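Local coordinates for 2-aminomuconate 6-semialdehyde dehydrogenase (Burkholderia cenocepacia, PDB 4U3W), which probably oxidises 2-aminomuconate 6-semialdehyde to 2-aminomuconate with a nicotinamide coenzyme, at residues M345-S350 / G387-P392; S170-P175 / A302-L307. All coordinates share one frame; numbering follows the deposited sequence. Where two conformers were deposited one is given.

Interaction 1 (M345-S350 / G387-P392); sequences MGPLIS and GAFVMP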
# COMPACT_ATOMS: atom_id res chain seq x y z
N MET A 345 -17.15 12.09 38.51
CA MET A 345 -15.71 12.34 38.42
C MET A 345 -15.02 11.75 39.68
O MET A 345 -15.49 11.96 40.80
CB MET A 345 -15.42 13.86 38.29
CG MET A 345 -13.96 14.14 37.80
SD MET A 345 -13.44 15.88 37.66
CE MET A 345 -12.87 16.16 39.32
N GLY A 346 -13.93 11.03 39.49
CA GLY A 346 -13.16 10.44 40.60
C GLY A 346 -12.02 11.32 41.11
O GLY A 346 -11.90 12.46 40.71
N PRO A 347 -11.19 10.78 42.03
CA PRO A 347 -10.04 11.50 42.58
C PRO A 347 -8.84 11.54 41.58
O PRO A 347 -8.82 10.79 40.59
CB PRO A 347 -9.64 10.62 43.81
CG PRO A 347 -9.98 9.24 43.40
CD PRO A 347 -11.30 9.40 42.54
N LEU A 348 -7.85 12.38 41.87
CA LEU A 348 -6.50 12.20 41.27
C LEU A 348 -5.84 10.94 41.79
O LEU A 348 -6.30 10.30 42.77
CB LEU A 348 -5.60 13.40 41.56
CG LEU A 348 -6.24 14.71 41.06
CD1 LEU A 348 -5.35 15.92 41.45
CD2 LEU A 348 -6.56 14.72 39.60
N ILE A 349 -4.75 10.56 41.11
CA ILE A 349 -4.15 9.27 41.36
C ILE A 349 -3.57 9.15 42.76
O ILE A 349 -3.49 8.04 43.27
CB ILE A 349 -3.03 8.96 40.29
CG1 ILE A 349 -2.60 7.51 40.37
CG2 ILE A 349 -1.85 9.96 40.40
CD1 ILE A 349 -3.76 6.55 40.02
N SER A 350 -3.14 10.26 43.34
CA SER A 350 -2.35 10.17 44.60
C SER A 350 -2.34 11.51 45.29
O SER A 350 -2.57 12.53 44.65
CB SER A 350 -0.88 9.75 44.33
OG SER A 350 -0.21 10.89 43.78
N GLY A 387 -8.36 10.82 50.77
CA GLY A 387 -8.03 10.55 49.37
C GLY A 387 -7.49 11.79 48.65
O GLY A 387 -6.92 12.72 49.28
N ALA A 388 -7.65 11.81 47.33
CA ALA A 388 -6.91 12.79 46.53
C ALA A 388 -7.82 13.55 45.62
O ALA A 388 -7.48 13.76 44.45
CB ALA A 388 -5.78 12.08 45.70
N PHE A 389 -8.98 13.97 46.14
CA PHE A 389 -9.96 14.65 45.27
C PHE A 389 -9.66 16.12 45.03
O PHE A 389 -9.21 16.83 45.94
CB PHE A 389 -11.39 14.56 45.87
CG PHE A 389 -11.96 13.18 45.86
CD1 PHE A 389 -12.67 12.72 44.76
CD2 PHE A 389 -11.75 12.33 46.95
CE1 PHE A 389 -13.23 11.46 44.74
CE2 PHE A 389 -12.28 11.04 46.94
CZ PHE A 389 -13.02 10.59 45.81
N VAL A 390 -9.94 16.58 43.82
CA VAL A 390 -9.98 18.03 43.57
C VAL A 390 -11.13 18.33 42.64
O VAL A 390 -11.62 17.45 41.92
CB VAL A 390 -8.70 18.61 42.94
CG1 VAL A 390 -7.46 18.34 43.82
CG2 VAL A 390 -8.49 18.03 41.55
N MET A 391 -11.60 19.58 42.70
CA MET A 391 -12.80 19.96 41.92
C MET A 391 -12.44 20.33 40.48
O MET A 391 -11.36 20.86 40.22
CB MET A 391 -13.56 21.15 42.59
CG MET A 391 -14.19 20.87 43.97
SD MET A 391 -15.20 19.38 44.10
CE MET A 391 -16.73 19.92 43.39
N PRO A 392 -13.38 20.06 39.54
CA PRO A 392 -13.23 20.57 38.17
C PRO A 392 -13.00 22.08 38.17
O PRO A 392 -13.73 22.78 38.84
CB PRO A 392 -14.60 20.28 37.50
CG PRO A 392 -15.35 19.38 38.42
CD PRO A 392 -14.71 19.47 39.80
O HOH W 1 -10.99 14.68 41.84

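Interaction 2 (S170-P175 / A302-L307); sequences SPWNLP and AGQVCL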
# COMPACT_ATOMS: atom_id res chain seq x y z
N SER A 170 4.89 1.64 31.60
CA SER A 170 3.57 2.24 31.30
C SER A 170 3.08 3.13 32.44
O SER A 170 3.53 2.99 33.60
CB SER A 170 2.53 1.14 30.94
OG SER A 170 2.27 0.34 32.04
N PRO A 171 2.20 4.09 32.10
CA PRO A 171 1.80 5.14 33.03
C PRO A 171 0.64 4.74 33.96
O PRO A 171 0.00 3.69 33.78
CB PRO A 171 1.38 6.29 32.09
CG PRO A 171 0.78 5.56 30.90
CD PRO A 171 1.65 4.33 30.73
N TRP A 172 0.33 5.59 34.94
CA TRP A 172 -0.72 5.29 35.88
C TRP A 172 -2.12 5.78 35.45
O TRP A 172 -3.12 5.47 36.12
CB TRP A 172 -0.41 5.89 37.26
CG TRP A 172 0.07 7.33 37.26
CD1 TRP A 172 1.37 7.75 37.45
CD2 TRP A 172 -0.72 8.53 37.14
NE1 TRP A 172 1.43 9.13 37.40
CE2 TRP A 172 0.16 9.63 37.22
CE3 TRP A 172 -2.10 8.78 36.96
CZ2 TRP A 172 -0.28 10.97 37.14
CZ3 TRP A 172 -2.55 10.12 36.89
CH2 TRP A 172 -1.64 11.19 36.96
N ASN A 173 -2.20 6.56 34.39
CA ASN A 173 -3.51 7.21 34.13
C ASN A 173 -4.54 6.30 33.47
O ASN A 173 -5.73 6.29 33.84
CB ASN A 173 -3.36 8.51 33.33
CG ASN A 173 -2.81 8.29 31.91
OD1 ASN A 173 -1.81 7.62 31.73
ND2 ASN A 173 -3.49 8.83 30.91
N LEU A 174 -4.14 5.49 32.53
CA LEU A 174 -5.18 4.59 32.01
C LEU A 174 -4.53 3.24 32.01
O LEU A 174 -4.07 2.78 30.98
CB LEU A 174 -5.62 4.98 30.60
CG LEU A 174 -6.33 6.30 30.37
CD1 LEU A 174 -6.41 6.59 28.88
CD2 LEU A 174 -7.74 6.31 30.98
N PRO A 175 -4.39 2.64 33.20
CA PRO A 175 -3.37 1.59 33.39
C PRO A 175 -3.53 0.39 32.46
O PRO A 175 -2.58 0.05 31.75
CB PRO A 175 -3.57 1.15 34.85
CG PRO A 175 -4.22 2.32 35.53
CD PRO A 175 -5.10 2.96 34.46
N ALA A 302 -10.74 12.84 35.45
CA ALA A 302 -10.30 13.97 36.27
C ALA A 302 -9.19 14.77 35.58
O ALA A 302 -8.29 15.29 36.26
CB ALA A 302 -9.88 13.51 37.70
N GLY A 303 -9.25 14.89 34.25
CA GLY A 303 -8.24 15.65 33.49
C GLY A 303 -6.88 14.94 33.38
O GLY A 303 -5.90 15.52 32.92
N GLN A 304 -6.83 13.66 33.75
CA GLN A 304 -5.55 12.90 33.75
C GLN A 304 -5.40 12.03 32.47
O GLN A 304 -5.26 10.81 32.53
CB GLN A 304 -5.48 12.04 35.01
CG GLN A 304 -5.53 12.83 36.34
CD GLN A 304 -5.65 11.89 37.56
OE1 GLN A 304 -4.79 11.91 38.45
NE2 GLN A 304 -6.74 11.11 37.63
N VAL A 305 -5.50 12.66 31.31
CA VAL A 305 -5.23 11.97 30.04
C VAL A 305 -4.25 12.84 29.32
O VAL A 305 -4.39 14.07 29.40
CB VAL A 305 -6.47 11.76 29.22
CG1 VAL A 305 -6.15 10.84 28.03
CG2 VAL A 305 -7.54 11.13 30.07
N CYS A 306 -3.27 12.27 28.64
CA CYS A 306 -2.27 13.11 27.97
C CYS A 306 -2.92 14.00 26.91
O CYS A 306 -2.40 15.06 26.54
CB CYS A 306 -1.17 12.24 27.32
SG CYS A 306 -1.72 11.10 26.02
N LEU A 307 -4.07 13.52 26.44
CA LEU A 307 -4.83 14.16 25.36
C LEU A 307 -5.80 15.27 25.81
O LEU A 307 -6.48 15.91 24.95
CB LEU A 307 -5.61 13.09 24.63
CG LEU A 307 -4.78 11.94 24.01
CD1 LEU A 307 -5.71 10.80 23.62
CD2 LEU A 307 -3.96 12.46 22.81
O HOH W 2 -2.39 9.60 28.59

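Interaction 1 (M345-S350 / G387-P392)
Pro347 lies side by side with the Phe389 ring and covers one of its faces. Its CB sits 3.7 Å from the ring centroid, only 8° off the ring normal, which makes a CH-pi contact. Pro347 CD leans on the CE1 corner of the same ring at 3.6 Å. A second ring, Phe380, meets Phe389 edge-to-face.

Polar contacts are few. Leu348 N donates to Ala388 O at 2.9 Å. The bond is bent, and the donor stands above the carbonyl plane. One water carries a second link: it donates to Gly346 O and accepts from Val390 N.

The remaining contacts are van der Waals. In one modelled conformer of Val390, Leu348 crosses it at about a right angle, Leu348 CD1 lying 3.8 Å from Val390 CG2. Both side chains also rest on helix 351-366. Met345 runs straight out from the backbone, CG anti to N (chi1 -164°), then bends at chi3. That bend lays CE against Pro392 CD. Two carbons meet carbonyl oxygens: Met345 CE lies 3.2 Å from Val390 O, and Ala388 CB, pointing at the other loop, 3.4 Å from Ser350 O.

Ser350 is the N-cap of helix 351-366, its OG bonded to His353 N. The contact joins two loops of the probable catalytic domain of an aldehyde dehydrogenase fold, one leading into that helix and the other into strand 393-396.

Interaction 2 (S170-P175 / A302-L307)
Asn173 reaches across to the backbone of Gln304, Val305 and Cys306. Its CB lies 3.1 Å from Gln304 O, a close approach. CG stands between the backbone N and the carbonyl carbon (chi1 64°), which carries the amide along the Gln304-Cys306 backbone. CG itself is 3.6 Å from Gln304 O. At the tip, ND2 donates to Gln304 O at 3.1 Å, with an N-H...O angle of 145°. The acceptor lies close to the Asn173 amide plane. ND2 also passes Val305 CA at 3.7 Å. Its second partner is a water 2.7 Å away, which accepts from ND2 and from Cys306 N.

In the aldehyde dehydrogenase family, the asparagine amide and the backbone N of the nucleophilic cysteine form the oxyanion hole. By sequence and position Asn173 and Cys306 probably correspond to these two residues, and the water may mark where the substrate oxygen is held. The bond to Gln304 O would fix how the Asn173 amide is turned. Asn301 ND2 donates to Gln304 O as well, and to Asn173 O.

Beside this site, Gln304 extends beyond CG and crosses Trp172 at about a right angle. Its OE1 meets Trp172 CZ3 at 3.3 Å, with the amide and ring planes 56° apart. OE1 is hydrogen-bonded to Ile349 N. Leu174 CD1 touches Val305 CG1 more loosely, at 4.3 Å.

In the fold
From the N terminus, the chain leaves strand 153-169 through 170-175 and enters helix 175-188. It returns at 302-307, between helix 287-299 and strand 309-315, and interaction 2 closes there. Interaction 1 opens later, at 345-350, and closes at 387-392 around helix 351-366 and strand 370-373. The two loops follow in series and neither nest nor cross. Interaction 2 ties the sheet that holds strand 153-169 to the seven-stranded sheet, whereas interaction 1 joins loops next to the latter. They meet in space: Ile349 CB packs on Trp172 CE3 at 3.5 Å, and Leu348 lies against the Gln304 side chain.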